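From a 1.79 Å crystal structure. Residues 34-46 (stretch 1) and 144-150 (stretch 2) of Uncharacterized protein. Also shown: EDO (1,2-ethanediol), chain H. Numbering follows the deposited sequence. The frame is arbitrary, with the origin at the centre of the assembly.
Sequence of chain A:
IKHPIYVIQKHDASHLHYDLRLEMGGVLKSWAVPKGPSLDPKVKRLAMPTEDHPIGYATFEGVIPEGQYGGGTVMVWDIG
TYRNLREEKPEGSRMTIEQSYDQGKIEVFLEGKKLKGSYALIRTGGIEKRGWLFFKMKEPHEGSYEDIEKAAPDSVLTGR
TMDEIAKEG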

# COMPACT_ATOMS: atom_id res chain seq x y z
N PRO A 34 -3.84 8.70 -1.79
CA PRO A 34 -3.42 10.11 -1.64
C PRO A 34 -2.75 10.48 -0.35
O PRO A 34 -1.66 11.09 -0.41
N LYS A 35 -3.29 10.09 0.80
CA LYS A 35 -2.71 10.56 2.09
C LYS A 35 -1.88 9.46 2.77
O LYS A 35 -1.33 9.61 3.89
N GLY A 36 -1.72 8.35 2.07
CA GLY A 36 -0.91 7.27 2.70
C GLY A 36 -1.65 6.47 3.77
O GLY A 36 -2.84 6.77 4.10
N PRO A 37 -1.00 5.41 4.32
CA PRO A 37 -1.67 4.55 5.28
C PRO A 37 -1.85 5.31 6.59
O PRO A 37 -1.09 6.28 6.84
N SER A 38 -2.84 4.89 7.35
CA SER A 38 -2.96 5.40 8.71
C SER A 38 -2.89 4.20 9.65
O SER A 38 -3.45 3.11 9.35
N LEU A 39 -2.26 4.38 10.83
CA LEU A 39 -2.23 3.33 11.86
C LEU A 39 -3.53 3.27 12.64
O LEU A 39 -3.75 2.31 13.40
N ASP A 40 -4.39 4.30 12.49
CA ASP A 40 -5.63 4.42 13.29
C ASP A 40 -6.79 3.72 12.57
O ASP A 40 -7.10 4.13 11.46
N PRO A 41 -7.39 2.66 13.14
CA PRO A 41 -8.51 1.91 12.55
C PRO A 41 -9.79 2.70 12.35
O PRO A 41 -10.67 2.19 11.72
N LYS A 42 -9.87 3.92 12.91
CA LYS A 42 -11.00 4.84 12.64
C LYS A 42 -10.79 5.71 11.38
O LYS A 42 -11.70 6.42 10.91
N VAL A 43 -9.59 5.71 10.81
CA VAL A 43 -9.34 6.56 9.69
C VAL A 43 -9.57 5.77 8.40
O VAL A 43 -9.05 4.66 8.23
N LYS A 44 -10.40 6.33 7.52
CA LYS A 44 -10.66 5.67 6.25
C LYS A 44 -9.79 6.36 5.24
O LYS A 44 -9.93 7.58 5.03
N ARG A 45 -8.93 5.61 4.56
CA ARG A 45 -8.17 6.22 3.47
C ARG A 45 -8.76 5.78 2.13
O ARG A 45 -9.29 4.65 2.01
N LEU A 46 -8.77 6.66 1.15
CA LEU A 46 -9.31 6.18 -0.16
C LEU A 46 -8.12 5.63 -0.99
O LEU A 46 -7.05 6.16 -0.89
N SER A 144 -3.22 7.49 21.81
CA SER A 144 -3.35 8.10 20.49
C SER A 144 -2.45 7.32 19.53
O SER A 144 -1.69 6.46 19.96
N TYR A 145 -2.53 7.60 18.25
CA TYR A 145 -1.77 6.83 17.27
C TYR A 145 -0.73 7.69 16.68
O TYR A 145 -0.97 8.87 16.40
N GLU A 146 0.45 7.13 16.52
CA GLU A 146 1.47 7.75 15.72
C GLU A 146 0.99 8.14 14.28
O GLU A 146 0.21 7.42 13.67
N ASP A 147 1.41 9.31 13.79
CA ASP A 147 1.29 9.70 12.40
C ASP A 147 2.51 9.10 11.71
O ASP A 147 3.62 9.66 11.75
N ILE A 148 2.32 7.92 11.09
CA ILE A 148 3.47 7.17 10.54
C ILE A 148 4.12 7.97 9.40
O ILE A 148 5.35 7.91 9.16
N GLU A 149 3.33 8.78 8.70
CA GLU A 149 3.91 9.53 7.58
C GLU A 149 4.88 10.60 8.06
O GLU A 149 5.81 10.91 7.36
N LYS A 150 4.55 11.23 9.19
CA LYS A 150 5.43 12.19 9.84
C LYS A 150 6.60 11.53 10.55
O LYS A 150 7.77 11.96 10.41

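Two oxygen atoms rarely approach as closely as Pro-37 O and Glu-149 OE2 do here, at 2.4 Å. Carbonyl and ionised carboxylate would repel at such a separation, so an acid group probably holds a proton and donates it, although the geometry does not settle the matter. The example illustrates how a carboxyl group can be pressed against a backbone when the fold leaves space for it. Glu-149 points toward the opposing loop from the start of a helix, with chi1 in m and chi2 in p, and this bent conformation lays its OE2 along the backbone of Lys-35 to Pro-37. Glu-149 OE2 lies 3.3 Å from Gly-36 C and 3.1 Å from Pro-37 CD. The nitrogen of Pro-37, also 3.1 Å from Glu-149 OE2, has no hydrogen to share, so proline offers the carboxyl group no amide donor.

Glycine is what makes room. At position 36 a CB in ideal geometry would point toward the other stretch and sit 2.6 Å from Glu-149 OE2, a clash; the local backbone angles, with phi at 78°, would also jam it against the preceding carbonyl oxygen. Gly-36 O is itself employed, accepting a 2.6 Å hydrogen bond from Arg-45 NE. Arg-45, m at chi1 and chi2, thereby braces its own loop while presenting the edge of its guanidinium to Glu-149. The 4.1 Å between Arg-45 NH2 and Glu-149 OE1 is too long for a salt bridge, leaving opposite charges merely near each other.

Beyond this polar pocket the packing becomes apolar. Leu-39, in the mt rotamer, points toward stretch 2 and has the largest covered area of any residue in the contact. Leu-39 CD1 lies 3.9 Å from Ile-148 CB and 3.7 Å from Glu-146 CB, while Leu-39 CB is 4.1 Å from Tyr-145 CD1. Ile-148, with chi1 t and chi2 p, also points inward, and its CG2 reaches to 4.4 Å from Pro-37 CG.

Tyr-145, with chi1 in m, lays its ring against the next part of the loop. Asp-40 CA stands 3.8 Å from the ring centroid, only 6° off the normal, a CH-pi contact over the face; Pro-41 CD approaches obliquely, 3.4 Å from Tyr-145 CZ. Asp-40 opens a type I turn ending at Val-43, and its t side chain steadies that turn: Asp-40 OD1 accepts from Lys-42 N at 2.9 Å, and Asp-40 OD2 forms a salt bridge with Lys-42 NZ at 3.6 Å.

No clear direct hydrogen bond crosses the interface, but one water links the two stretches. The oxygen of water 1 accepts from Leu-39 N at 3.1 Å and from Ile-148 N at 3.0 Å, and the water donates to Glu-146 O, 2.7 Å from the water oxygen. Alongside, Asp-147 turns its CB away and caps the helix, its OD1 accepting from Lys-150 N at 3.1 Å. Asp-147 N donates to O1 of a 1,2-ethanediol, probably from the crystallisation liquor, at 3.1 Å.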

# COMPACT_ATOMS: atom_id res chain seq x y z
CB PRO A 34 -4.72 10.90 -1.87
CG PRO A 34 -5.39 10.06 -2.90
CD PRO A 34 -5.07 8.59 -2.59
CB LYS A 35 -3.82 10.96 3.07
CG LYS A 35 -4.68 12.17 2.64
CD LYS A 35 -5.38 12.82 3.84
CE LYS A 35 -4.33 13.42 4.81
NZ LYS A 35 -4.61 13.44 6.30
CB PRO A 37 -0.66 3.41 5.50
CG PRO A 37 0.67 3.99 5.13
CD PRO A 37 0.39 4.95 3.99
CB SER A 38 -4.27 6.22 8.88
OG SER A 38 -4.47 6.53 10.26
CB LEU A 39 -1.09 3.63 12.88
CG LEU A 39 0.30 3.73 12.25
CD1 LEU A 39 1.39 4.11 13.28
CD2 LEU A 39 0.62 2.38 11.58
CB ASP A 40 -5.94 5.91 13.44
CG ASP A 40 -7.15 6.19 14.33
OD1 ASP A 40 -7.97 5.29 14.59
OD2 ASP A 40 -7.23 7.34 14.79
CB PRO A 41 -8.78 0.80 13.53
CG PRO A 41 -8.17 1.28 14.84
CD PRO A 41 -7.01 2.14 14.48
CB LYS A 42 -11.20 5.74 13.88
CG LYS A 42 -11.70 4.98 15.09
CD LYS A 42 -12.36 5.93 16.07
CE LYS A 42 -11.36 6.44 17.09
NZ LYS A 42 -10.31 7.37 16.58
CB VAL A 43 -7.92 7.16 9.81
CG1 VAL A 43 -7.50 7.89 8.52
CG2 VAL A 43 -7.89 8.13 11.01
CB LYS A 44 -12.14 5.85 5.82
CG LYS A 44 -13.14 5.07 6.65
CD LYS A 44 -12.94 3.56 6.50
CE LYS A 44 -14.11 2.78 7.10
NZ LYS A 44 -14.39 3.16 8.53
CB ARG A 45 -6.72 5.75 3.55
CG ARG A 45 -5.97 6.37 4.70
CD ARG A 45 -5.81 7.83 4.47
NE ARG A 45 -4.67 8.16 5.30
CZ ARG A 45 -4.61 9.15 6.18
NH1 ARG A 45 -5.65 9.96 6.33
NH2 ARG A 45 -3.47 9.31 6.85
CB LEU A 46 -9.94 7.32 -0.90
CG LEU A 46 -11.13 7.95 -0.08
CD1 LEU A 46 -11.75 9.03 -0.95
CD2 LEU A 46 -12.15 6.96 0.44
CB SER A 144 -2.88 9.54 20.54
OG SER A 144 -1.57 9.56 21.07
CB TYR A 145 -2.72 6.43 16.14
CG TYR A 145 -3.64 5.34 16.53
CD1 TYR A 145 -3.27 4.00 16.38
CD2 TYR A 145 -4.92 5.64 17.04
CE1 TYR A 145 -4.16 2.98 16.76
CE2 TYR A 145 -5.79 4.65 17.43
CZ TYR A 145 -5.41 3.31 17.30
OH TYR A 145 -6.31 2.36 17.65
CB GLU A 146 2.61 6.74 15.58
CG GLU A 146 3.95 7.33 15.20
CD GLU A 146 4.96 6.25 14.84
OE1 GLU A 146 5.94 6.58 14.14
OE2 GLU A 146 4.77 5.08 15.23
CB ASP A 147 1.34 11.21 12.29
CG ASP A 147 1.20 11.71 10.87
OD1 ASP A 147 1.56 11.02 9.88
OD2 ASP A 147 0.75 12.86 10.73
CB ILE A 148 3.01 5.72 10.08
CG1 ILE A 148 4.27 4.84 9.77
CG2 ILE A 148 2.01 5.83 8.90
CD1 ILE A 148 5.05 4.54 11.02
CB GLU A 149 2.86 10.22 6.75
CG GLU A 149 2.23 9.30 5.74
CD GLU A 149 1.11 8.52 6.34
OE1 GLU A 149 0.55 9.02 7.36
OE2 GLU A 149 0.79 7.40 5.82
CB LYS A 150 4.60 13.11 10.77
CG LYS A 150 3.99 14.26 9.97
CD LYS A 150 3.10 15.25 10.74
CE LYS A 150 2.33 16.14 9.75
NZ LYS A 150 1.13 16.85 10.32
C1 EDO H . 2.64 12.08 15.55
O1 EDO H . 3.38 10.86 15.57
C2 EDO H . 3.57 13.16 14.99
O2 EDO H . 4.87 12.58 14.78
O HOH W 1 -0.55 7.00 11.07